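Side-chain contacts in thermosome subunit (Methanococcoides burtonii, PDB 3AQ1), which belongs to the group II chaperonins and, like its relatives, probably binds unfolded proteins and helps them fold at the expense of ATP: residues 135-140 against 148-153; 277-282 against 312-317. All coordinates share one frame; numbering follows the deposited sequence.

Contact 1: residues 135-140 against 148-153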
loop_
_atom_site.group_PDB
_atom_site.type_symbol
_atom_site.label_atom_id
_atom_site.label_comp_id
_atom_site.label_asym_id
_atom_site.label_seq_id
_atom_site.Cartn_x
_atom_site.Cartn_y
_atom_site.Cartn_z
ATOM N N ILE A 135 -5.983 4.454 -10.552
ATOM C CA ILE A 135 -6.590 3.191 -10.160
ATOM C C ILE A 135 -7.540 3.357 -8.971
ATOM O O ILE A 135 -7.943 2.366 -8.356
ATOM C CB ILE A 135 -5.528 2.137 -9.787
ATOM C CG1 ILE A 135 -4.745 2.581 -8.546
ATOM C CG2 ILE A 135 -4.599 1.886 -10.954
ATOM C CD1 ILE A 135 -4.224 1.448 -7.741
ATOM N N VAL A 136 -7.883 4.602 -8.636
ATOM C CA VAL A 136 -8.852 4.873 -7.569
ATOM C C VAL A 136 -10.257 4.378 -7.907
ATOM O O VAL A 136 -10.847 4.797 -8.903
ATOM C CB VAL A 136 -8.950 6.376 -7.244
ATOM C CG1 VAL A 136 -10.036 6.616 -6.192
ATOM C CG2 VAL A 136 -7.615 6.912 -6.761
ATOM N N GLU A 137 -10.796 3.497 -7.070
ATOM C CA GLU A 137 -12.134 2.942 -7.291
ATOM C C GLU A 137 -13.152 3.588 -6.362
ATOM O O GLU A 137 -12.857 3.869 -5.204
ATOM C CB GLU A 137 -12.132 1.415 -7.109
ATOM C CG GLU A 137 -11.406 0.659 -8.224
ATOM C CD GLU A 137 -11.219 -0.831 -7.936
ATOM O OE1 GLU A 137 -10.562 -1.181 -6.927
ATOM O OE2 GLU A 137 -11.709 -1.656 -8.745
ATOM N N GLU A 138 -14.350 3.840 -6.874
ATOM C CA GLU A 138 -15.412 4.389 -6.042
ATOM C C GLU A 138 -16.165 3.250 -5.373
ATOM O O GLU A 138 -16.214 2.139 -5.895
ATOM C CB GLU A 138 -16.371 5.228 -6.881
ATOM C CG GLU A 138 -16.843 6.491 -6.192
ATOM C CD GLU A 138 -16.307 7.741 -6.863
ATOM O OE1 GLU A 138 -15.206 7.674 -7.454
ATOM O OE2 GLU A 138 -16.987 8.788 -6.799
ATOM N N GLU A 139 -16.749 3.524 -4.213
ATOM C CA GLU A 139 -17.522 2.510 -3.505
ATOM C C GLU A 139 -18.499 3.118 -2.507
ATOM O O GLU A 139 -18.555 4.335 -2.324
ATOM C CB GLU A 139 -16.596 1.540 -2.765
ATOM C CG GLU A 139 -16.054 0.385 -3.590
ATOM C CD GLU A 139 -15.230 -0.586 -2.753
ATOM O OE1 GLU A 139 -14.737 -0.180 -1.676
ATOM O OE2 GLU A 139 -15.073 -1.754 -3.170
ATOM N N GLU A 140 -19.284 2.250 -1.879
ATOM C CA GLU A 140 -19.980 2.604 -0.659
ATOM C C GLU A 140 -18.985 2.365 0.454
ATOM O O GLU A 140 -18.041 1.590 0.285
ATOM C CB GLU A 140 -21.195 1.715 -0.448
ATOM C CG GLU A 140 -22.346 1.996 -1.374
ATOM C CD GLU A 140 -23.586 1.231 -0.967
ATOM O OE1 GLU A 140 -23.453 0.271 -0.178
ATOM O OE2 GLU A 140 -24.688 1.590 -1.431
ATOM N N LEU A 148 -1.635 -3.455 -4.814
ATOM C CA LEU A 148 -1.064 -4.780 -5.064
ATOM C C LEU A 148 -1.451 -5.386 -6.421
ATOM O O LEU A 148 -0.605 -5.943 -7.115
ATOM C CB LEU A 148 -1.433 -5.750 -3.932
ATOM C CG LEU A 148 -1.101 -5.280 -2.509
ATOM C CD1 LEU A 148 -1.736 -6.186 -1.456
ATOM C CD2 LEU A 148 0.413 -5.156 -2.284
ATOM N N GLU A 149 -2.725 -5.273 -6.788
ATOM C CA GLU A 149 -3.264 -5.919 -7.986
ATOM C C GLU A 149 -3.397 -4.983 -9.195
ATOM O O GLU A 149 -3.257 -5.402 -10.344
ATOM C CB GLU A 149 -4.644 -6.517 -7.688
ATOM C CG GLU A 149 -4.668 -7.605 -6.622
ATOM C CD GLU A 149 -6.068 -8.150 -6.370
ATOM O OE1 GLU A 149 -6.996 -7.825 -7.142
ATOM O OE2 GLU A 149 -6.243 -8.905 -5.395
ATOM N N ASN A 150 -3.694 -3.720 -8.930
ATOM C CA ASN A 150 -3.920 -2.757 -9.992
ATOM C C ASN A 150 -2.683 -2.003 -10.481
ATOM O O ASN A 150 -2.746 -1.308 -11.487
ATOM C CB ASN A 150 -5.007 -1.771 -9.573
ATOM C CG ASN A 150 -6.400 -2.352 -9.719
ATOM O OD1 ASN A 150 -6.630 -3.220 -10.558
ATOM N ND2 ASN A 150 -7.335 -1.870 -8.910
ATOM N N ILE A 151 -1.557 -2.117 -9.779
ATOM C CA ILE A 151 -0.325 -1.547 -10.307
ATOM C C ILE A 151 0.810 -2.554 -10.407
ATOM O O ILE A 151 1.150 -3.223 -9.451
ATOM C CB ILE A 151 0.102 -0.291 -9.544
ATOM C CG1 ILE A 151 -0.974 0.783 -9.708
ATOM C CG2 ILE A 151 1.446 0.212 -10.052
ATOM C CD1 ILE A 151 -0.651 2.097 -9.069
ATOM N N LYS A 152 1.373 -2.675 -11.597
ATOM C CA LYS A 152 2.564 -3.478 -11.788
ATOM C C LYS A 152 3.719 -2.560 -12.180
ATOM O O LYS A 152 3.575 -1.699 -13.046
ATOM C CB LYS A 152 2.355 -4.538 -12.872
ATOM C CG LYS A 152 3.668 -5.169 -13.301
ATOM C CD LYS A 152 3.531 -6.113 -14.471
ATOM C CE LYS A 152 4.910 -6.496 -14.967
ATOM N NZ LYS A 152 4.903 -7.802 -15.666
ATOM N N ILE A 153 4.863 -2.733 -11.534
ATOM C CA ILE A 153 6.030 -1.962 -11.912
ATOM C C ILE A 153 6.960 -2.848 -12.701
ATOM O O ILE A 153 7.309 -3.933 -12.272
ATOM C CB ILE A 153 6.765 -1.373 -10.698
ATOM C CG1 ILE A 153 5.773 -0.645 -9.786
ATOM C CG2 ILE A 153 7.798 -0.411 -11.167
ATOM C CD1 ILE A 153 6.418 0.232 -8.721
HETATM O O HOH W 1 -8.041 -0.020 -7.044
#
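A first torsion of 64° in I135 places CG1 between its backbone N and carbonyl carbon and CG2 beside the N, anti to the carbonyl carbon, which brings both branches onto N150 and I151, at the turn where helix 147-150 gives way to strand 151-157. The CG2 methyl lies 3.7 Å from N150 O, and CD1, carried outward by an extended second torsion, reaches N150 CB at 3.8 Å. The same CD1 lies 3.9 Å from CG1 of I151, whose side chain runs at about a right angle to that of I135. V323 touches both isoleucines, and L346 of helix 332-355 packs on I151. Together they form part of a buried apolar layer where the short hairpin of strands 136-137 and 144-145 returns to the sheet that holds 151-157, in what corresponds to the intermediate domain of a group II chaperonin. Replacing I135 by an alanine removes the methyls over N150 CB and I151, and would probably open a gap there and leave the end of the I151 side chain freer to turn. On the polar side no direct hydrogen bond crosses between the segments. E137 swings its CG beside its own backbone N (chi1 -71°) and extends toward N150, yet OE1 stays 3.8 Å from ND2, with carboxylate and amide planes 80° apart. A water links them: it accepts from N150 ND2 at 2.7 Å and donates to E137 OE1 at 2.8 Å. Its second hydrogen goes to I135 O, 2.7 Å away, so one water ties the backbone of I135 to both polar side chains, while K321 touches E137 and N150 from the loop ahead of strand 323-329.

Contact 2: residues 277-282 against 312-317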
loop_
_atom_site.group_PDB
_atom_site.type_symbol
_atom_site.label_atom_id
_atom_site.label_comp_id
_atom_site.label_asym_id
_atom_site.label_seq_id
_atom_site.Cartn_x
_atom_site.Cartn_y
_atom_site.Cartn_z
ATOM N N LYS A 277 -6.592 -11.698 -13.461
ATOM C CA LYS A 277 -7.432 -10.654 -12.879
ATOM C C LYS A 277 -7.875 -9.597 -13.886
ATOM O O LYS A 277 -9.062 -9.253 -13.929
ATOM C CB LYS A 277 -6.770 -9.993 -11.660
ATOM C CG LYS A 277 -6.618 -10.907 -10.449
ATOM C CD LYS A 277 -5.514 -10.394 -9.517
ATOM C CE LYS A 277 -5.115 -11.433 -8.468
ATOM N NZ LYS A 277 -3.783 -11.126 -7.864
ATOM N N VAL A 278 -6.944 -9.078 -14.689
ATOM C CA VAL A 278 -7.321 -8.059 -15.678
ATOM C C VAL A 278 -8.120 -8.578 -16.879
ATOM O O VAL A 278 -8.916 -7.828 -17.419
ATOM C CB VAL A 278 -6.138 -7.175 -16.189
ATOM C CG1 VAL A 278 -5.480 -6.454 -15.055
ATOM C CG2 VAL A 278 -5.134 -7.989 -16.972
ATOM N N THR A 279 -7.925 -9.837 -17.286
ATOM C CA THR A 279 -8.617 -10.359 -18.471
ATOM C C THR A 279 -9.825 -11.219 -18.192
ATOM O O THR A 279 -10.639 -11.419 -19.083
ATOM C CB THR A 279 -7.720 -11.220 -19.374
ATOM O OG1 THR A 279 -7.476 -12.477 -18.739
ATOM C CG2 THR A 279 -6.423 -10.525 -19.701
ATOM N N GLY A 280 -9.924 -11.768 -16.986
ATOM C CA GLY A 280 -11.049 -12.629 -16.639
ATOM C C GLY A 280 -10.797 -14.092 -16.965
ATOM O O GLY A 280 -11.656 -14.956 -16.752
ATOM N N ALA A 281 -9.613 -14.372 -17.492
ATOM C CA ALA A 281 -9.257 -15.736 -17.829
ATOM C C ALA A 281 -9.146 -16.585 -16.583
ATOM O O ALA A 281 -8.801 -16.095 -15.518
ATOM C CB ALA A 281 -7.961 -15.775 -18.598
ATOM N N THR A 282 -9.443 -17.868 -16.728
ATOM C CA THR A 282 -9.273 -18.811 -15.643
ATOM C C THR A 282 -8.074 -19.694 -15.933
ATOM O O THR A 282 -8.036 -20.401 -16.934
ATOM C CB THR A 282 -10.532 -19.662 -15.440
ATOM O OG1 THR A 282 -11.669 -18.796 -15.311
ATOM C CG2 THR A 282 -10.397 -20.513 -14.185
ATOM N N THR A 312 5.362 -7.932 -24.488
ATOM C CA THR A 312 3.953 -8.163 -24.814
ATOM C C THR A 312 2.986 -7.228 -24.085
ATOM O O THR A 312 2.821 -7.332 -22.879
ATOM C CB THR A 312 3.544 -9.603 -24.538
ATOM O OG1 THR A 312 4.230 -10.470 -25.443
ATOM C CG2 THR A 312 2.061 -9.770 -24.758
ATOM N N TYR A 313 2.356 -6.316 -24.827
ATOM C CA TYR A 313 1.363 -5.388 -24.271
ATOM C C TYR A 313 -0.089 -5.940 -24.345
ATOM O O TYR A 313 -0.564 -6.334 -25.406
ATOM C CB TYR A 313 1.429 -4.040 -24.999
ATOM C CG TYR A 313 2.680 -3.221 -24.761
ATOM C CD1 TYR A 313 2.618 -1.990 -24.111
ATOM C CD2 TYR A 313 3.924 -3.660 -25.204
ATOM C CE1 TYR A 313 3.750 -1.238 -23.899
ATOM C CE2 TYR A 313 5.071 -2.906 -24.988
ATOM C CZ TYR A 313 4.973 -1.700 -24.343
ATOM O OH TYR A 313 6.107 -0.952 -24.133
ATOM N N VAL A 314 -0.776 -5.961 -23.209
ATOM C CA VAL A 314 -2.176 -6.364 -23.137
ATOM C C VAL A 314 -3.020 -5.168 -22.673
ATOM O O VAL A 314 -3.143 -4.919 -21.491
ATOM C CB VAL A 314 -2.350 -7.533 -22.153
ATOM C CG1 VAL A 314 -3.773 -7.987 -22.120
ATOM C CG2 VAL A 314 -1.444 -8.678 -22.542
ATOM N N THR A 315 -3.584 -4.421 -23.617
ATOM C CA THR A 315 -4.338 -3.205 -23.311
ATOM C C THR A 315 -5.841 -3.341 -23.598
ATOM O O THR A 315 -6.293 -4.301 -24.223
ATOM C CB THR A 315 -3.815 -2.008 -24.119
ATOM O OG1 THR A 315 -3.950 -2.282 -25.512
ATOM C CG2 THR A 315 -2.366 -1.778 -23.835
ATOM N N GLY A 316 -6.611 -2.361 -23.145
ATOM C CA GLY A 316 -8.055 -2.382 -23.307
ATOM C C GLY A 316 -8.733 -3.523 -22.582
ATOM O O GLY A 316 -9.791 -3.954 -23.003
ATOM N N CYS A 317 -8.132 -4.009 -21.498
ATOM C CA CYS A 317 -8.588 -5.240 -20.846
ATOM C C CYS A 317 -9.962 -5.116 -20.229
ATOM O O CYS A 317 -10.398 -4.017 -19.870
ATOM C CB CYS A 317 -7.608 -5.719 -19.777
ATOM S SG CYS A 317 -6.162 -6.557 -20.385
#
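C317 aims its side chain at the last turn of helix 269-279, where V278 and T279 each offer it one methyl. The sulfur, set beside its own backbone N by a first torsion of -78°, lies 3.8 Å from V278 CG2 and 4.0 Å from T279 CG2. C317 CB itself lies against the V278 carbonyl oxygen, so the cysteine touches both main chain and side chain of that valine. T279 is turned with its methyl to the sulfur and, more distantly, to V314 CG1, while its hydroxyl takes a separate path. OG1 donates to L275 O one turn back and accepts from A281 N at 3.1 Å, an ST turn at the helix's C-terminal end, where G280 leaves helical geometry with positive phi. Outside the pair, L170 touches V278 and I190 touches T279, placing this helix end against the strands of what corresponds to the apical domain. G316 turns the strand's corner just before C317. With no hydrogen bond across, cohesion here rests on burying methyls and sulfur; the threonine's two bonds stay within its own stretch of chain and are likely to fix its rotation with the methyl toward the sulfur.

Overall arrangement
Contact 1 closes before contact 2 opens along the chain, and their centres lie 15 Å apart. They touch directly where the side chain of E149 packs against K277. Strand 151-157 of contact 1 pairs with 323-329 in a three-stranded sheet, whereas strand 310-317 of contact 2 belongs to the larger sheet beside helix 269-279. The chain leaves strand 310-317 at C317 and enters strand 323-329 after five residues, so a short link joins the two sheets. K152 also reaches across, with a salt bridge to D271 of that helix. In this model of an open-state monomer, the arrangement is consistent with a seam between the intermediate and apical domains.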